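PDB 5U22: N2152 from Neocallimastix frontalis, which probably hydrolyses glycosidic bonds as a family 39 glycoside hydrolase of a rumen anaerobic fungus, with polyspecific activity on rare arabinosyl substrates. Local coordinates for residues T37-S41 and Y306-M312; S368-E374 and R417-A423. All coordinates share one frame; numbering follows the deposited sequence.

Contact 1 of 2, residues T37-S41 and Y306-M312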
loop_
_atom_site.group_PDB
_atom_site.type_symbol
_atom_site.label_atom_id
_atom_site.label_comp_id
_atom_site.label_asym_id
_atom_site.label_seq_id
_atom_site.Cartn_x
_atom_site.Cartn_y
_atom_site.Cartn_z
ATOM N N THR A 37 7.912 8.538 -0.251
ATOM C CA THR A 37 6.562 8.773 -0.739
ATOM C C THR A 37 5.490 8.078 0.087
ATOM O O THR A 37 4.300 8.308 -0.161
ATOM C CB THR A 37 6.429 8.316 -2.198
ATOM O OG1 THR A 37 6.516 6.886 -2.251
ATOM C CG2 THR A 37 7.542 8.917 -3.052
ATOM N N HIS A 38 5.872 7.251 1.060
ATOM C CA HIS A 38 4.927 6.487 1.877
ATOM C C HIS A 38 3.970 5.705 0.988
ATOM O O HIS A 38 2.752 5.702 1.182
ATOM C CB HIS A 38 4.182 7.409 2.844
ATOM C CG HIS A 38 5.048 8.505 3.369
ATOM N ND1 HIS A 38 4.939 9.809 2.938
ATOM C CD2 HIS A 38 6.099 8.475 4.221
ATOM C CE1 HIS A 38 5.862 10.545 3.537
ATOM N NE2 HIS A 38 6.580 9.759 4.319
ATOM N N CYS A 39 4.551 5.025 -0.002
ATOM C CA CYS A 39 3.745 4.453 -1.075
ATOM C C CYS A 39 2.717 3.459 -0.554
ATOM O O CYS A 39 1.622 3.368 -1.113
ATOM C CB CYS A 39 4.645 3.794 -2.126
ATOM S SG CYS A 39 5.570 2.319 -1.593
ATOM N N ALA A 40 3.023 2.737 0.523
ATOM C CA ALA A 40 2.122 1.708 1.024
ATOM C C ALA A 40 1.114 2.237 2.045
ATOM O O ALA A 40 0.407 1.435 2.661
ATOM C CB ALA A 40 2.929 0.548 1.630
ATOM N N SER A 41 1.010 3.562 2.213
ATOM C CA SER A 41 0.141 4.156 3.232
ATOM C C SER A 41 -1.239 4.408 2.632
ATOM O O SER A 41 -1.558 5.508 2.169
ATOM C CB SER A 41 0.732 5.451 3.776
ATOM O OG SER A 41 2.013 5.262 4.342
ATOM N N TYR A 306 2.260 2.477 11.147
ATOM C CA TYR A 306 2.104 3.295 9.952
ATOM C C TYR A 306 2.364 4.772 10.233
ATOM O O TYR A 306 2.722 5.512 9.313
ATOM C CB TYR A 306 0.715 3.061 9.344
ATOM C CG TYR A 306 0.699 1.820 8.464
ATOM C CD1 TYR A 306 0.663 0.542 9.018
ATOM C CD2 TYR A 306 0.758 1.933 7.082
ATOM C CE1 TYR A 306 0.666 -0.589 8.202
ATOM C CE2 TYR A 306 0.756 0.817 6.264
ATOM C CZ TYR A 306 0.713 -0.437 6.823
ATOM O OH TYR A 306 0.701 -1.526 5.979
ATOM N N LYS A 307 2.210 5.215 11.484
ATOM C CA LYS A 307 2.593 6.582 11.824
ATOM C C LYS A 307 4.103 6.764 11.707
ATOM O O LYS A 307 4.577 7.765 11.150
ATOM C CB LYS A 307 2.098 6.918 13.234
ATOM C CG LYS A 307 2.617 8.250 13.794
ATOM C CD LYS A 307 1.936 9.444 13.161
ATOM C CE LYS A 307 2.421 10.763 13.800
ATOM N NZ LYS A 307 2.331 11.888 12.846
ATOM N N TRP A 308 4.876 5.805 12.231
ATOM C CA TRP A 308 6.326 5.821 12.035
ATOM C C TRP A 308 6.660 5.924 10.558
ATOM O O TRP A 308 7.516 6.716 10.143
ATOM C CB TRP A 308 6.942 4.542 12.589
ATOM C CG TRP A 308 7.035 4.427 14.057
ATOM C CD1 TRP A 308 6.840 5.402 14.982
ATOM C CD2 TRP A 308 7.356 3.239 14.778
ATOM N NE1 TRP A 308 7.033 4.895 16.249
ATOM C CE2 TRP A 308 7.350 3.564 16.147
ATOM C CE3 TRP A 308 7.650 1.923 14.395
ATOM C CZ2 TRP A 308 7.633 2.624 17.142
ATOM C CZ3 TRP A 308 7.930 0.992 15.381
ATOM C CH2 TRP A 308 7.919 1.346 16.738
ATOM N N TYR A 309 5.978 5.110 9.754
ATOM C CA TYR A 309 6.208 5.089 8.315
ATOM C C TYR A 309 5.882 6.434 7.688
ATOM O O TYR A 309 6.688 6.999 6.936
ATOM C CB TYR A 309 5.351 3.976 7.709
ATOM C CG TYR A 309 5.447 3.783 6.216
ATOM C CD1 TYR A 309 6.669 3.869 5.544
ATOM C CD2 TYR A 309 4.312 3.453 5.484
ATOM C CE1 TYR A 309 6.757 3.658 4.165
ATOM C CE2 TYR A 309 4.382 3.221 4.112
ATOM C CZ TYR A 309 5.598 3.324 3.457
ATOM O OH TYR A 309 5.640 3.086 2.102
ATOM N N GLY A 310 4.696 6.962 7.984
ATOM C CA GLY A 310 4.283 8.221 7.389
ATOM C C GLY A 310 5.167 9.386 7.782
ATOM O O GLY A 310 5.262 10.370 7.038
ATOM N N ASP A 311 5.800 9.308 8.963
ATOM C CA ASP A 311 6.708 10.357 9.428
ATOM C C ASP A 311 8.011 10.395 8.651
ATOM O O ASP A 311 8.766 11.365 8.795
ATOM C CB ASP A 311 7.066 10.178 10.912
ATOM C CG ASP A 311 5.913 10.486 11.846
ATOM O OD1 ASP A 311 4.903 11.061 11.389
ATOM O OD2 ASP A 311 6.042 10.169 13.055
ATOM N N MET A 312 8.318 9.353 7.878
ATOM C CA MET A 312 9.608 9.298 7.210
ATOM C C MET A 312 9.720 10.421 6.191
ATOM O O MET A 312 8.777 10.698 5.443
ATOM C CB MET A 312 9.801 7.941 6.533
ATOM C CG MET A 312 9.989 6.794 7.525
ATOM S SD MET A 312 10.199 5.210 6.675
ATOM C CE MET A 312 11.582 4.525 7.579
HETATM O O HOH W 1 1.340 5.896 6.988
#
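The rings of His38 and Tyr309 meet as a T-shaped pair: an edge of the imidazole is turned to the phenol face, with planes at 81° and centroids 6.0 Å apart, while CB of His38 also lies over that face. Over one face of the imidazole sits Gly310 O, and at its edge, close to the plane, comes Met312 O. At the edge of the Tyr309 ring is the backbone N of Ala40; Ala40 O lies at the edge of the Tyr306 ring.

His38 NE2 donates to Met312 O at 2.6 Å, nearly straight and onto a lone pair in the carbonyl plane. The torsion that sets CG beside the backbone N (chi1 -36°) swings the imidazole over to the residues that follow helix 301-310. Tyr309, with CG opposite its backbone N (chi1 -180°), reaches into the type I turn 38-41, where its OH accepts from Ala40 N at 3.1 Å and also hydrogen-bonds Glu269. Ser41 OG comes obliquely to within 3.1 Å of Tyr309 CE2 and gives its proton to a water, which in turn donates to Tyr306 O at 2.7 Å. The imidazole lies against the backbone of Gly310, whose O is also bonded to Asn63.

A leucine in place of His38 would probably leave Met312 O without its N-H donor and give up the polar tie between the turn and Met312.

The helix is thus joined to the loop after strand 31-35 mainly through buried polar groups: the short NE2 to Met312 O bond shows a proton on NE2 and is consistent with a neutral ring, though it does not exclude a charged one, the phenol oxygen is engaged by both a backbone N-H and a carboxylate, and one water bridges a serine hydroxyl to a helix carbonyl.

Contact 2 of 2, residues S368-E374 and R417-A423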
loop_
_atom_site.group_PDB
_atom_site.type_symbol
_atom_site.label_atom_id
_atom_site.label_comp_id
_atom_site.label_asym_id
_atom_site.label_seq_id
_atom_site.Cartn_x
_atom_site.Cartn_y
_atom_site.Cartn_z
ATOM N N SER A 368 29.499 9.962 16.697
ATOM C CA SER A 368 28.634 9.561 17.794
ATOM C C SER A 368 27.190 9.702 17.353
ATOM O O SER A 368 26.760 10.801 16.997
ATOM C CB SER A 368 28.895 10.423 19.028
ATOM O OG SER A 368 28.233 9.876 20.145
ATOM N N ALA A 369 26.443 8.603 17.398
ATOM C CA ALA A 369 25.039 8.608 17.027
ATOM C C ALA A 369 24.176 8.296 18.239
ATOM O O ALA A 369 24.475 7.378 19.009
ATOM C CB ALA A 369 24.759 7.594 15.918
ATOM N N HIS A 370 23.096 9.047 18.402
ATOM C CA HIS A 370 22.112 8.724 19.425
ATOM C C HIS A 370 21.081 7.763 18.836
ATOM O O HIS A 370 20.445 8.077 17.824
ATOM C CB HIS A 370 21.436 9.984 19.946
ATOM C CG HIS A 370 20.540 9.718 21.106
ATOM N ND1 HIS A 370 21.024 9.383 22.353
ATOM C CD2 HIS A 370 19.191 9.678 21.200
ATOM C CE1 HIS A 370 20.011 9.173 23.173
ATOM N NE2 HIS A 370 18.888 9.357 22.501
ATOM N N VAL A 371 20.918 6.597 19.461
ATOM C CA VAL A 371 20.082 5.524 18.923
ATOM C C VAL A 371 18.936 5.258 19.886
ATOM O O VAL A 371 19.162 4.879 21.040
ATOM C CB VAL A 371 20.894 4.244 18.676
ATOM C CG1 VAL A 371 19.994 3.131 18.148
ATOM C CG2 VAL A 371 22.028 4.543 17.701
ATOM N N LYS A 372 17.709 5.453 19.418
ATOM C CA LYS A 372 16.527 5.086 20.177
ATOM C C LYS A 372 15.851 3.920 19.474
ATOM O O LYS A 372 15.548 4.003 18.279
ATOM C CB LYS A 372 15.571 6.268 20.305
ATOM C CG LYS A 372 14.264 5.936 21.009
ATOM C CD LYS A 372 13.421 7.196 21.126
ATOM C CE LYS A 372 12.178 6.992 21.982
ATOM N NZ LYS A 372 11.350 8.244 22.021
ATOM N N VAL A 373 15.633 2.836 20.207
ATOM C CA VAL A 373 15.056 1.610 19.664
ATOM C C VAL A 373 13.694 1.416 20.319
ATOM O O VAL A 373 13.593 1.377 21.551
ATOM C CB VAL A 373 15.982 0.406 19.913
ATOM C CG1 VAL A 373 15.395 -0.855 19.309
ATOM C CG2 VAL A 373 17.366 0.687 19.332
ATOM N N GLU A 374 12.645 1.308 19.505
ATOM C CA GLU A 374 11.284 1.184 20.012
ATOM C C GLU A 374 10.589 -0.028 19.403
ATOM O O GLU A 374 10.973 -0.526 18.341
ATOM C CB GLU A 374 10.436 2.419 19.697
ATOM C CG GLU A 374 11.051 3.723 20.079
ATOM C CD GLU A 374 10.217 4.885 19.583
ATOM O OE1 GLU A 374 9.116 5.081 20.128
ATOM O OE2 GLU A 374 10.647 5.573 18.635
ATOM N N ARG A 417 11.392 -0.058 15.458
ATOM C CA ARG A 417 12.024 1.086 14.810
ATOM C C ARG A 417 13.364 1.374 15.465
ATOM O O ARG A 417 13.487 1.326 16.694
ATOM C CB ARG A 417 11.165 2.360 14.862
ATOM C CG ARG A 417 11.805 3.515 14.097
ATOM C CD ARG A 417 10.890 4.732 13.925
ATOM N NE ARG A 417 10.627 5.448 15.179
ATOM C CZ ARG A 417 10.012 6.627 15.250
ATOM N NH1 ARG A 417 9.597 7.246 14.142
ATOM N NH2 ARG A 417 9.816 7.194 16.430
ATOM N N ILE A 418 14.368 1.671 14.640
ATOM C CA ILE A 418 15.622 2.248 15.113
ATOM C C ILE A 418 15.690 3.668 14.569
ATOM O O ILE A 418 15.622 3.873 13.352
ATOM C CB ILE A 418 16.829 1.410 14.670
ATOM C CG1 ILE A 418 16.797 0.068 15.393
ATOM C CG2 ILE A 418 18.132 2.158 14.966
ATOM C CD1 ILE A 418 17.681 -0.974 14.777
ATOM N N TYR A 419 15.784 4.648 15.469
ATOM C CA TYR A 419 15.760 6.064 15.112
ATOM C C TYR A 419 17.080 6.680 15.546
ATOM O O TYR A 419 17.401 6.675 16.739
ATOM C CB TYR A 419 14.584 6.769 15.795
ATOM C CG TYR A 419 14.141 8.068 15.150
ATOM C CD1 TYR A 419 13.200 8.068 14.125
ATOM C CD2 TYR A 419 14.629 9.289 15.592
ATOM C CE1 TYR A 419 12.775 9.254 13.540
ATOM C CE2 TYR A 419 14.211 10.491 15.006
ATOM C CZ TYR A 419 13.285 10.461 13.982
ATOM O OH TYR A 419 12.848 11.636 13.397
ATOM N N ILE A 420 17.838 7.216 14.590
ATOM C CA ILE A 420 19.212 7.646 14.830
ATOM C C ILE A 420 19.295 9.154 14.646
ATOM O O ILE A 420 18.953 9.675 13.579
ATOM C CB ILE A 420 20.205 6.935 13.889
ATOM C CG1 ILE A 420 20.018 5.419 13.956
ATOM C CG2 ILE A 420 21.631 7.328 14.212
ATOM C CD1 ILE A 420 20.979 4.658 13.055
ATOM N N THR A 421 19.784 9.847 15.670
ATOM C CA THR A 421 19.968 11.293 15.629
ATOM C C THR A 421 21.382 11.628 16.087
ATOM O O THR A 421 22.162 10.748 16.462
ATOM C CB THR A 421 18.930 12.017 16.502
ATOM O OG1 THR A 421 18.925 11.451 17.821
ATOM C CG2 THR A 421 17.544 11.887 15.900
ATOM N N LYS A 422 21.707 12.918 16.066
ATOM C CA LYS A 422 23.027 13.354 16.499
ATOM C C LYS A 422 23.162 13.229 18.011
ATOM O O LYS A 422 22.229 13.520 18.761
ATOM C CB LYS A 422 23.285 14.797 16.067
ATOM C CG LYS A 422 23.455 14.969 14.563
ATOM C CD LYS A 422 23.690 16.441 14.186
ATOM C CE LYS A 422 24.887 17.019 14.927
ATOM N NZ LYS A 422 25.148 18.435 14.542
ATOM N N ALA A 423 24.333 12.790 18.456
ATOM C CA ALA A 423 24.599 12.647 19.887
ATOM C C ALA A 423 25.212 13.921 20.459
ATOM O O ALA A 423 24.782 14.405 21.505
ATOM C CB ALA A 423 25.515 11.467 20.139
HETATM O O HOH W 2 12.606 4.383 17.348
#
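Arg417 and Glu374 face each other as an antiparallel hydrogen-bonded pair, and their side chains, running side by side, add a salt bridge. Arg417 extends from CB with CG opposite the backbone N (chi1 -176°), then bends at chi3 (69°), bringing NH2 to Glu374 OE2 at 2.9 Å. The carboxylate oxygen is met on its syn side and lies in the guanidinium plane, although the two flat groups are turned 51° apart. A water 2.6 Å from OE2 of Glu374 also accepts from Arg417 NE, and Tyr419 CD1 lies above one face of the guanidinium.

Ile418 turns to the other side of the sheet, where branched aliphatic chains suit a buried layer: its CG2 packs on Val371 CG1 at 3.8 Å and its CG1 lies alongside Val373 CG2. Tyr419 returns to the side of Arg417 and pairs its backbone with Lys372, Lys372 N donating to Tyr419 O at 3.0 Å in an almost linear bond; its ring leads away to stack on Tyr341. Ile420 rejoins Ile418, its CG2 3.6 Å from Ala369 CB, a methyl small enough to let the isoleucine approach.

Thr421 closes the next hydrogen-bonded pair, with His370 N 2.7 Å from Thr421 O. Its OG1 sits at the edge of the His370 imidazole, whose nitrogens bond Glu393 and Asn395. Beyond it Ala423, the C-terminal residue, makes a weak bond from its N to Ser368 O and brings its CB against Ser368.

Side chains alternate between a polar face, with Arg417, Tyr419 and Thr421, and an apolar one, with Ile418 and Ile420, whose layer meets strand 403-408. This is the pattern of neighbouring antiparallel strands in a beta sandwich, here the accessory domain beside the TIM barrel.

How the contacts relate
Beginning at the N terminus, the chain forms strands 23-28 and 31-35 of the beta-sandwich sheet before entering the 37-41 turn. It then runs through the TIM barrel and returns on helix 301-310, where contact 1 closes a long loop of 264 intervening residues. Only afterwards does the chain build the remaining sandwich strands, and contact 2 closes a much shorter excursion, with strands but no helix, between 368-374 and 417-423 at the C terminus. The two loops therefore follow in series, neither nesting nor crossing. In space they meet: Trp308, on the helix of contact 1, makes a cation-pi contact with Arg417 and packs on Glu374, tying barrel to sandwich.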